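Tapirin (Caldicellulosiruptor kristjanssonii, PDB 6N2B) probably binds cellulose through its beta-helical C-terminal domain, helping the thermophilic bacterium adhere to plant biomass, and carries a calcium ion. Local coordinates at residues A[270-276]-A[294-300]; A[334-340]-A[355-361]. All coordinates share one frame; numbering follows the deposited sequence.

Contact 1: A[270-276]-A[294-300]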
ATOM      1  N   MET A 270      -3.458  -3.212   7.079  1.00 17.64           N
ATOM      2  CA  MET A 270      -3.901  -2.634   5.816  1.00 25.29           C
ATOM      3  C   MET A 270      -5.290  -2.048   6.045  1.00 17.23           C
ATOM      4  O   MET A 270      -6.270  -2.788   6.172  1.00 18.71           O
ATOM      5  CB  MET A 270      -3.915  -3.674   4.702  1.00 24.76           C
ATOM      6  CG  MET A 270      -4.248  -3.126   3.332  1.00 15.16           C
ATOM      7  SD  MET A 270      -4.149  -4.463   2.124  1.00 26.36           S
ATOM      8  CE  MET A 270      -3.962  -3.514   0.625  1.00 28.27           C
ATOM      9  N   TYR A 271      -5.364  -0.727   6.125  1.00 17.95           N
ATOM     10  CA  TYR A 271      -6.619  -0.020   6.338  1.00 23.71           C
ATOM     11  C   TYR A 271      -7.119   0.501   4.996  1.00 19.21           C
ATOM     12  O   TYR A 271      -6.431   1.284   4.331  1.00 18.40           O
ATOM     13  CB  TYR A 271      -6.442   1.125   7.346  1.00 21.00           C
ATOM     14  CG  TYR A 271      -7.701   1.932   7.629  1.00 19.12           C
ATOM     15  CD1 TYR A 271      -8.174   2.865   6.707  1.00 22.64           C
ATOM     16  CD2 TYR A 271      -8.417   1.763   8.815  1.00 23.06           C
ATOM     17  CE1 TYR A 271      -9.323   3.610   6.948  1.00 24.89           C
ATOM     18  CE2 TYR A 271      -9.569   2.510   9.074  1.00 26.90           C
ATOM     19  CZ  TYR A 271     -10.014   3.434   8.129  1.00 27.91           C
ATOM     20  OH  TYR A 271     -11.142   4.184   8.347  1.00 26.17           O
ATOM     21  N   ILE A 272      -8.316   0.090   4.617  1.00 16.90           N
ATOM     22  CA  ILE A 272      -8.927   0.512   3.367  1.00 22.07           C
ATOM     23  C   ILE A 272     -10.208   1.255   3.716  1.00 27.17           C
ATOM     24  O   ILE A 272     -11.229   0.634   4.047  1.00 28.68           O
ATOM     25  CB  ILE A 272      -9.206  -0.673   2.443  1.00 23.82           C
ATOM     26  CG1 ILE A 272      -7.911  -1.463   2.216  1.00 24.31           C
ATOM     27  CG2 ILE A 272      -9.833  -0.196   1.143  1.00 23.36           C
ATOM     28  CD1 ILE A 272      -6.784  -0.667   1.581  1.00 17.22           C
ATOM     29  N   GLN A 273     -10.164   2.587   3.622  1.00 21.69           N
ATOM     30  CA  GLN A 273     -11.286   3.429   4.039  1.00 23.79           C
ATOM     31  C   GLN A 273     -12.605   3.021   3.382  1.00 25.94           C
ATOM     32  O   GLN A 273     -13.638   2.929   4.056  1.00 29.60           O
ATOM     33  CB  GLN A 273     -10.974   4.891   3.725  1.00 33.82           C
ATOM     34  CG  GLN A 273     -12.168   5.824   3.797  1.00 25.01           C
ATOM     35  CD  GLN A 273     -12.545   6.132   5.223  1.00 25.97           C
ATOM     36  OE1 GLN A 273     -11.709   6.075   6.126  1.00 32.53           O
ATOM     37  NE2 GLN A 273     -13.809   6.458   5.439  1.00 37.45           N
ATOM     38  N   ASN A 274     -12.602   2.788   2.066  1.00 20.14           N
ATOM     39  CA  ASN A 274     -13.835   2.424   1.372  1.00 25.39           C
ATOM     40  C   ASN A 274     -13.731   1.090   0.639  1.00 32.88           C
ATOM     41  O   ASN A 274     -14.362   0.117   1.067  1.00 29.70           O
ATOM     42  CB  ASN A 274     -14.260   3.537   0.419  1.00 27.99           C
ATOM     43  CG  ASN A 274     -15.523   3.189  -0.341  1.00 34.14           C
ATOM     44  OD1 ASN A 274     -16.588   2.992   0.258  1.00 31.62           O
ATOM     45  ND2 ASN A 274     -15.411   3.092  -1.668  1.00 36.65           N
ATOM     46  N   LYS A 275     -12.980   1.011  -0.462  1.00 29.24           N
ATOM     47  CA  LYS A 275     -12.998  -0.158  -1.338  1.00 33.02           C
ATOM     48  C   LYS A 275     -11.580  -0.545  -1.769  1.00 37.79           C
ATOM     49  O   LYS A 275     -10.716   0.321  -1.962  1.00 30.09           O
ATOM     50  CB  LYS A 275     -13.914   0.120  -2.562  1.00 29.62           C
ATOM     51  CG  LYS A 275     -13.333  -0.180  -3.944  1.00 31.47           C
ATOM     52  CD  LYS A 275     -14.315   0.190  -5.077  1.00 37.79           C
ATOM     53  CE  LYS A 275     -14.134   1.634  -5.565  1.00 66.77           C
ATOM     54  NZ  LYS A 275     -14.950   1.955  -6.781  1.00 36.57           N
ATOM     55  N   LEU A 276     -11.339  -1.855  -1.893  1.00 28.61           N
ATOM     56  CA  LEU A 276     -10.091  -2.402  -2.419  1.00 24.97           C
ATOM     57  C   LEU A 276     -10.432  -3.351  -3.559  1.00 28.71           C
ATOM     58  O   LEU A 276     -11.351  -4.165  -3.439  1.00 33.85           O
ATOM     59  CB  LEU A 276      -9.290  -3.132  -1.330  1.00 22.95           C
ATOM     60  CG  LEU A 276      -8.114  -4.034  -1.724  1.00 23.83           C
ATOM     61  CD1 LEU A 276      -7.095  -3.267  -2.567  1.00 17.02           C
ATOM     62  CD2 LEU A 276      -7.449  -4.609  -0.476  1.00 13.78           C
ATOM     63  N   ILE A 294      -6.521  -6.921   7.649  1.00 15.08           N
ATOM     64  CA  ILE A 294      -7.116  -6.121   6.590  1.00 20.17           C
ATOM     65  C   ILE A 294      -8.433  -5.561   7.097  1.00 24.61           C
ATOM     66  O   ILE A 294      -9.222  -6.286   7.718  1.00 26.96           O
ATOM     67  CB  ILE A 294      -7.368  -6.951   5.316  1.00 22.05           C
ATOM     68  CG1 ILE A 294      -6.069  -7.546   4.780  1.00 18.98           C
ATOM     69  CG2 ILE A 294      -8.100  -6.106   4.265  1.00 17.13           C
ATOM     70  CD1 ILE A 294      -6.263  -8.342   3.501  1.00 13.89           C
ATOM     71  N   TYR A 295      -8.679  -4.282   6.827  1.00 23.49           N
ATOM     72  CA  TYR A 295     -10.001  -3.703   7.030  1.00 26.19           C
ATOM     73  C   TYR A 295     -10.423  -2.984   5.760  1.00 22.96           C
ATOM     74  O   TYR A 295      -9.624  -2.265   5.155  1.00 28.59           O
ATOM     75  CB  TYR A 295     -10.039  -2.723   8.227  1.00 19.10           C
ATOM     76  CG  TYR A 295     -11.276  -1.829   8.244  1.00 34.96           C
ATOM     77  CD1 TYR A 295     -12.471  -2.264   8.823  1.00 37.03           C
ATOM     78  CD2 TYR A 295     -11.258  -0.558   7.670  1.00 32.31           C
ATOM     79  CE1 TYR A 295     -13.615  -1.459   8.829  1.00 29.40           C
ATOM     80  CE2 TYR A 295     -12.392   0.245   7.672  1.00 33.56           C
ATOM     81  CZ  TYR A 295     -13.565  -0.212   8.255  1.00 37.10           C
ATOM     82  OH  TYR A 295     -14.691   0.581   8.256  1.00 37.28           O
ATOM     83  N   THR A 296     -11.670  -3.188   5.347  1.00 26.28           N
ATOM     84  CA  THR A 296     -12.295  -2.334   4.342  1.00 31.23           C
ATOM     85  C   THR A 296     -13.606  -1.769   4.872  1.00 31.02           C
ATOM     86  O   THR A 296     -14.262  -2.360   5.738  1.00 25.67           O
ATOM     87  CB  THR A 296     -12.587  -3.059   3.022  1.00 25.23           C
ATOM     88  OG1 THR A 296     -13.879  -3.674   3.096  1.00 33.78           O
ATOM     89  CG2 THR A 296     -11.545  -4.107   2.729  1.00 23.78           C
ATOM     90  N   GLY A 297     -13.982  -0.612   4.332  1.00 36.37           N
ATOM     91  CA  GLY A 297     -15.279  -0.016   4.595  1.00 34.35           C
ATOM     92  C   GLY A 297     -16.347  -0.577   3.681  1.00 32.05           C
ATOM     93  O   GLY A 297     -16.244  -1.703   3.181  1.00 32.09           O
ATOM     94  N   LEU A 298     -17.367   0.248   3.415  1.00 36.64           N
ATOM     95  CA  LEU A 298     -18.577  -0.196   2.722  1.00 29.13           C
ATOM     96  C   LEU A 298     -18.332  -0.668   1.292  1.00 31.29           C
ATOM     97  O   LEU A 298     -19.135  -1.451   0.767  1.00 34.94           O
ATOM     98  CB  LEU A 298     -19.612   0.930   2.716  1.00 26.04           C
ATOM     99  CG  LEU A 298     -20.084   1.355   4.111  1.00 35.54           C
ATOM    100  CD1 LEU A 298     -20.834   2.659   4.068  1.00 29.70           C
ATOM    101  CD2 LEU A 298     -20.941   0.273   4.775  1.00 36.52           C
ATOM    102  N   GLY A 299     -17.254  -0.223   0.645  1.00 25.90           N
ATOM    103  CA  GLY A 299     -17.030  -0.590  -0.743  1.00 25.92           C
ATOM    104  C   GLY A 299     -16.503  -1.995  -0.959  1.00 34.70           C
ATOM    105  O   GLY A 299     -16.555  -2.490  -2.091  1.00 33.12           O
ATOM    106  N   GLY A 300     -15.959  -2.628   0.084  1.00 29.15           N
ATOM    107  CA  GLY A 300     -15.624  -4.039   0.041  1.00 25.80           C
ATOM    108  C   GLY A 300     -14.191  -4.345  -0.361  1.00 30.54           C
ATOM    109  O   GLY A 300     -13.278  -3.518  -0.278  1.00 34.58           O
TER
HETATM  110  O   HOH W   1     -14.997   3.244   6.702  1.00 35.22           O
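Tyr-271 and Tyr-295 run side by side on one face of two parallel strands, whose axes approach to 4.7 Å. Their planes are inclined at 35° with centroids 5.2 Å apart, an oblique pairing; CD2 of Tyr-295 lies over one face of the Tyr-271 ring, toward its rim, 3.8 Å from Tyr-271 CE2. Both rings point the same way because each CG stands anti to its own backbone nitrogen (chi1 180° and 165°). Helix 408-413 packs on both tyrosines. Were Tyr-271 an alanine, the Tyr-295 ring would probably lose its neighbour on one flank, and Gln-273 OE1 its hydroxyl donor.

Within these segments the backbone bonds run from Tyr-295 N to Met-270 O (2.9 Å) and from Ile-272 N to Tyr-295 O (2.7 Å). Past Ile-272 the ladder gives way to a corner: the type I turn from Gly-297 to Gly-300 offers two weak N-H bonds to Asn-274 O, and Leu-276 N to Gly-300 O (3.0 Å) resumes the pairing.

A water donates to Gln-273 O and Tyr-295 OH, a hydroxyl also bonded to Asp-317 and Lys-413. Parallel pairing carried round a corner between successive coils is the signature of a parallel beta-helix.

Contact 2: A[334-340]-A[355-361]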
ATOM      1  N   GLY A 334     -12.432 -13.737  10.551  1.00 26.86           N
ATOM      2  CA  GLY A 334     -13.076 -12.862   9.597  1.00 26.54           C
ATOM      3  C   GLY A 334     -14.415 -12.377  10.121  1.00 33.04           C
ATOM      4  O   GLY A 334     -15.180 -13.154  10.706  1.00 27.61           O
ATOM      5  N   ILE A 335     -14.685 -11.080   9.953  1.00 31.87           N
ATOM      6  CA  ILE A 335     -15.983 -10.487  10.253  1.00 26.97           C
ATOM      7  C   ILE A 335     -16.342  -9.544   9.120  1.00 26.89           C
ATOM      8  O   ILE A 335     -15.808  -8.434   9.039  1.00 33.19           O
ATOM      9  CB  ILE A 335     -15.985  -9.720  11.583  1.00 27.02           C
ATOM     10  CG1 ILE A 335     -15.343 -10.543  12.694  1.00 23.15           C
ATOM     11  CG2 ILE A 335     -17.399  -9.306  11.920  1.00 30.75           C
ATOM     12  CD1 ILE A 335     -15.208  -9.795  14.011  1.00 23.63           C
ATOM     13  N   VAL A 336     -17.241  -9.971   8.235  1.00 29.75           N
ATOM     14  CA  VAL A 336     -17.572  -9.217   7.034  1.00 31.22           C
ATOM     15  C   VAL A 336     -19.085  -9.147   6.895  1.00 30.86           C
ATOM     16  O   VAL A 336     -19.823  -9.919   7.504  1.00 33.43           O
ATOM     17  CB  VAL A 336     -16.945  -9.833   5.763  1.00 25.37           C
ATOM     18  CG1 VAL A 336     -15.519 -10.231   6.021  1.00 18.99           C
ATOM     19  CG2 VAL A 336     -17.762 -11.018   5.277  1.00 25.11           C
ATOM     20  N   LYS A 337     -19.538  -8.178   6.098  1.00 27.22           N
ATOM     21  CA  LYS A 337     -20.957  -8.059   5.784  1.00 30.50           C
ATOM     22  C   LYS A 337     -21.404  -9.205   4.885  1.00 31.26           C
ATOM     23  O   LYS A 337     -22.447  -9.828   5.116  1.00 35.89           O
ATOM     24  CB  LYS A 337     -21.232  -6.704   5.114  1.00 38.57           C
ATOM     25  CG  LYS A 337     -22.718  -6.327   4.895  1.00 42.34           C
ATOM     26  CD  LYS A 337     -23.414  -6.068   6.236  1.00 63.28           C
ATOM     27  CE  LYS A 337     -24.663  -5.212   6.082  1.00 61.52           C
ATOM     28  NZ  LYS A 337     -25.682  -5.534   7.129  1.00 63.98           N
ATOM     29  N   LYS A 338     -20.621  -9.499   3.858  1.00 26.12           N
ATOM     30  CA  LYS A 338     -20.972 -10.516   2.886  1.00 24.35           C
ATOM     31  C   LYS A 338     -19.689 -11.130   2.339  1.00 28.47           C
ATOM     32  O   LYS A 338     -18.669 -10.451   2.186  1.00 24.26           O
ATOM     33  CB  LYS A 338     -21.832  -9.934   1.748  1.00 28.11           C
ATOM     34  CG  LYS A 338     -22.635 -10.981   0.986  1.00 32.81           C
ATOM     35  CD  LYS A 338     -23.452 -10.412  -0.163  1.00 29.22           C
ATOM     36  CE  LYS A 338     -24.259 -11.540  -0.841  1.00 41.04           C
ATOM     37  NZ  LYS A 338     -25.065 -11.152  -2.039  1.00 30.17           N
ATOM     38  N   LEU A 339     -19.732 -12.433   2.093  1.00 34.84           N
ATOM     39  CA  LEU A 339     -18.701 -13.115   1.330  1.00 25.81           C
ATOM     40  C   LEU A 339     -19.400 -13.734   0.142  1.00 23.77           C
ATOM     41  O   LEU A 339     -20.380 -14.460   0.319  1.00 28.73           O
ATOM     42  CB  LEU A 339     -17.994 -14.186   2.158  1.00 22.82           C
ATOM     43  CG  LEU A 339     -17.105 -15.116   1.325  1.00 27.14           C
ATOM     44  CD1 LEU A 339     -15.899 -14.362   0.742  1.00 20.62           C
ATOM     45  CD2 LEU A 339     -16.659 -16.334   2.124  1.00 15.52           C
ATOM     46  N   THR A 340     -18.948 -13.411  -1.062  1.00 22.96           N
ATOM     47  CA  THR A 340     -19.507 -14.042  -2.247  1.00 27.35           C
ATOM     48  C   THR A 340     -18.364 -14.630  -3.058  1.00 27.75           C
ATOM     49  O   THR A 340     -17.383 -13.946  -3.345  1.00 31.53           O
ATOM     50  CB  THR A 340     -20.372 -13.072  -3.094  1.00 30.02           C
ATOM     51  OG1 THR A 340     -19.570 -12.348  -4.029  1.00 46.74           O
ATOM     52  CG2 THR A 340     -21.090 -12.095  -2.214  1.00 22.54           C
ATOM     53  N   LEU A 355     -14.768 -17.599  10.362  1.00 25.69           N
ATOM     54  CA  LEU A 355     -15.356 -16.521   9.580  1.00 24.86           C
ATOM     55  C   LEU A 355     -16.765 -16.235  10.094  1.00 30.21           C
ATOM     56  O   LEU A 355     -17.548 -17.165  10.307  1.00 39.28           O
ATOM     57  CB  LEU A 355     -15.397 -16.895   8.095  1.00 20.67           C
ATOM     58  CG  LEU A 355     -16.262 -15.985   7.206  1.00 25.98           C
ATOM     59  CD1 LEU A 355     -15.833 -14.539   7.348  1.00 30.22           C
ATOM     60  CD2 LEU A 355     -16.222 -16.389   5.737  1.00 19.61           C
ATOM     61  N   TYR A 356     -17.085 -14.959  10.301  1.00 29.39           N
ATOM     62  CA  TYR A 356     -18.460 -14.517  10.513  1.00 25.90           C
ATOM     63  C   TYR A 356     -18.853 -13.616   9.361  1.00 28.06           C
ATOM     64  O   TYR A 356     -18.115 -12.688   9.026  1.00 33.24           O
ATOM     65  CB  TYR A 356     -18.635 -13.749  11.824  1.00 28.10           C
ATOM     66  CG  TYR A 356     -18.081 -14.431  13.057  1.00 39.02           C
ATOM     67  CD1 TYR A 356     -16.711 -14.398  13.335  1.00 26.58           C
ATOM     68  CD2 TYR A 356     -18.926 -15.086  13.962  1.00 31.18           C
ATOM     69  CE1 TYR A 356     -16.192 -14.999  14.465  1.00 27.51           C
ATOM     70  CE2 TYR A 356     -18.412 -15.697  15.105  1.00 30.36           C
ATOM     71  CZ  TYR A 356     -17.041 -15.651  15.348  1.00 36.11           C
ATOM     72  OH  TYR A 356     -16.508 -16.256  16.464  1.00 29.22           O
ATOM     73  N   CYS A 357     -20.005 -13.880   8.755  1.00 25.18           N
ATOM     74  CA  CYS A 357     -20.544 -12.976   7.753  1.00 22.22           C
ATOM     75  C   CYS A 357     -22.051 -12.916   7.898  1.00 30.33           C
ATOM     76  O   CYS A 357     -22.683 -13.929   8.189  1.00 30.75           O
ATOM     77  CB  CYS A 357     -20.174 -13.410   6.339  1.00 30.43           C
ATOM     78  SG  CYS A 357     -20.630 -15.106   5.911  1.00 29.54           S
ATOM     79  N   ASP A 358     -22.628 -11.724   7.715  1.00 38.53           N
ATOM     80  CA  ASP A 358     -24.079 -11.608   7.768  1.00 31.95           C
ATOM     81  C   ASP A 358     -24.718 -12.395   6.635  1.00 31.89           C
ATOM     82  O   ASP A 358     -25.773 -13.013   6.816  1.00 30.04           O
ATOM     83  CB  ASP A 358     -24.499 -10.137   7.721  1.00 38.01           C
ATOM     84  CG  ASP A 358     -26.018  -9.954   7.738  1.00 48.74           C
ATOM     85  OD1 ASP A 358     -26.636 -10.115   8.822  1.00 49.99           O
ATOM     86  OD2 ASP A 358     -26.598  -9.648   6.665  1.00 50.07           O
ATOM     87  N   GLN A 359     -24.076 -12.415   5.470  1.00 27.34           N
ATOM     88  CA  GLN A 359     -24.570 -13.173   4.333  1.00 35.88           C
ATOM     89  C   GLN A 359     -23.438 -13.942   3.667  1.00 37.29           C
ATOM     90  O   GLN A 359     -22.285 -13.495   3.635  1.00 34.56           O
ATOM     91  CB  GLN A 359     -25.243 -12.261   3.307  1.00 38.73           C
ATOM     92  CG  GLN A 359     -26.632 -11.850   3.713  1.00 49.39           C
ATOM     93  CD  GLN A 359     -27.191 -10.799   2.806  1.00 58.35           C
ATOM     94  OE1 GLN A 359     -27.178 -10.947   1.576  1.00 63.93           O
ATOM     95  NE2 GLN A 359     -27.682  -9.714   3.399  1.00 52.63           N
ATOM     96  N   LEU A 360     -23.787 -15.103   3.119  1.00 25.24           N
ATOM     97  CA  LEU A 360     -22.852 -15.931   2.375  1.00 18.02           C
ATOM     98  C   LEU A 360     -23.502 -16.355   1.069  1.00 26.21           C
ATOM     99  O   LEU A 360     -24.539 -17.022   1.077  1.00 36.64           O
ATOM    100  CB  LEU A 360     -22.440 -17.151   3.193  1.00 25.26           C
ATOM    101  CG  LEU A 360     -21.754 -18.274   2.421  1.00 27.59           C
ATOM    102  CD1 LEU A 360     -20.468 -17.782   1.783  1.00 19.22           C
ATOM    103  CD2 LEU A 360     -21.488 -19.418   3.366  1.00 23.61           C
ATOM    104  N   GLU A 361     -22.895 -15.975  -0.047  1.00 29.47           N
ATOM    105  CA  GLU A 361     -23.369 -16.334  -1.374  1.00 29.58           C
ATOM    106  C   GLU A 361     -22.266 -17.089  -2.098  1.00 28.91           C
ATOM    107  O   GLU A 361     -21.122 -16.636  -2.116  1.00 30.84           O
ATOM    108  CB  GLU A 361     -23.769 -15.082  -2.162  1.00 33.95           C
ATOM    109  CG  GLU A 361     -24.459 -15.359  -3.500  1.00 46.94           C
ATOM    110  CD  GLU A 361     -24.589 -14.113  -4.366  1.00 51.45           C
ATOM    111  OE1 GLU A 361     -24.264 -14.190  -5.577  1.00 45.18           O
ATOM    112  OE2 GLU A 361     -25.008 -13.060  -3.831  1.00 56.47           O
TER
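Lys-338 reaches diagonally over Gln-359 to Glu-361, its chain extended beyond CG. Its CG passes 3.7 Å from Gln-359 CB, and its NZ meets Glu-361 OE2 at 2.6 Å, nearly along the carboxylate's C-O axis, in a salt bridge. The other oxygen, Glu-361 OE1, is held by Arg-363, giving both oxygens a cationic partner.

Leu-339, from the strand pair after the bend, crosses Leu-355 from the pair before it at an angle, their CD2 atoms 3.6 Å apart, while Leu-360 runs alongside Leu-339. Each of these leucines has CG anti to the backbone nitrogen, chi1 near 166°. On the inward face of the first pair, Val-336 CG2 comes within 3.6 Å of Cys-357 CB.

Ile-335 and Tyr-356 project together from that pair's other face, where Gly-334 O lies in the plane of the Tyr-356 ring, at its edge, 3.3 Å from CD1. The backbones stay in register through the bend at Lys-337 and Asp-358: Tyr-356 N bonds to Gly-334 O (167°) before it, Glu-361 N to Leu-339 O (174°) after it.

The chemistry thus changes by face: apolar contacts inside, Ile-335 and Tyr-356 packed on Pro-403, and a polar Lys-338, Gln-359 and Glu-361 face after the bend.

Both contacts join successive coils of the same parallel beta-helix, and each spans a corner between two of its faces; their centres are about 14 Å apart and they do not touch. Contact 1 is the more buried and lies nearer the centre of the chain, about 12 Å from it against 24 Å for contact 2. Before the corner they pair 269-272 with 293-296 and 333-336 with 354-357. Beyond it, contact 2 joins 338-341 to 359-363 in the eight-stranded parallel sheet, which contact 1 reaches through 275-276, at the end of the glycine-rich turn that shifts its pairing. Contact 2 keeps one-to-one register. Contact 1 sets a tyrosine pair against helix 408-413; contact 2 adds a salt bridge on a partly exposed face.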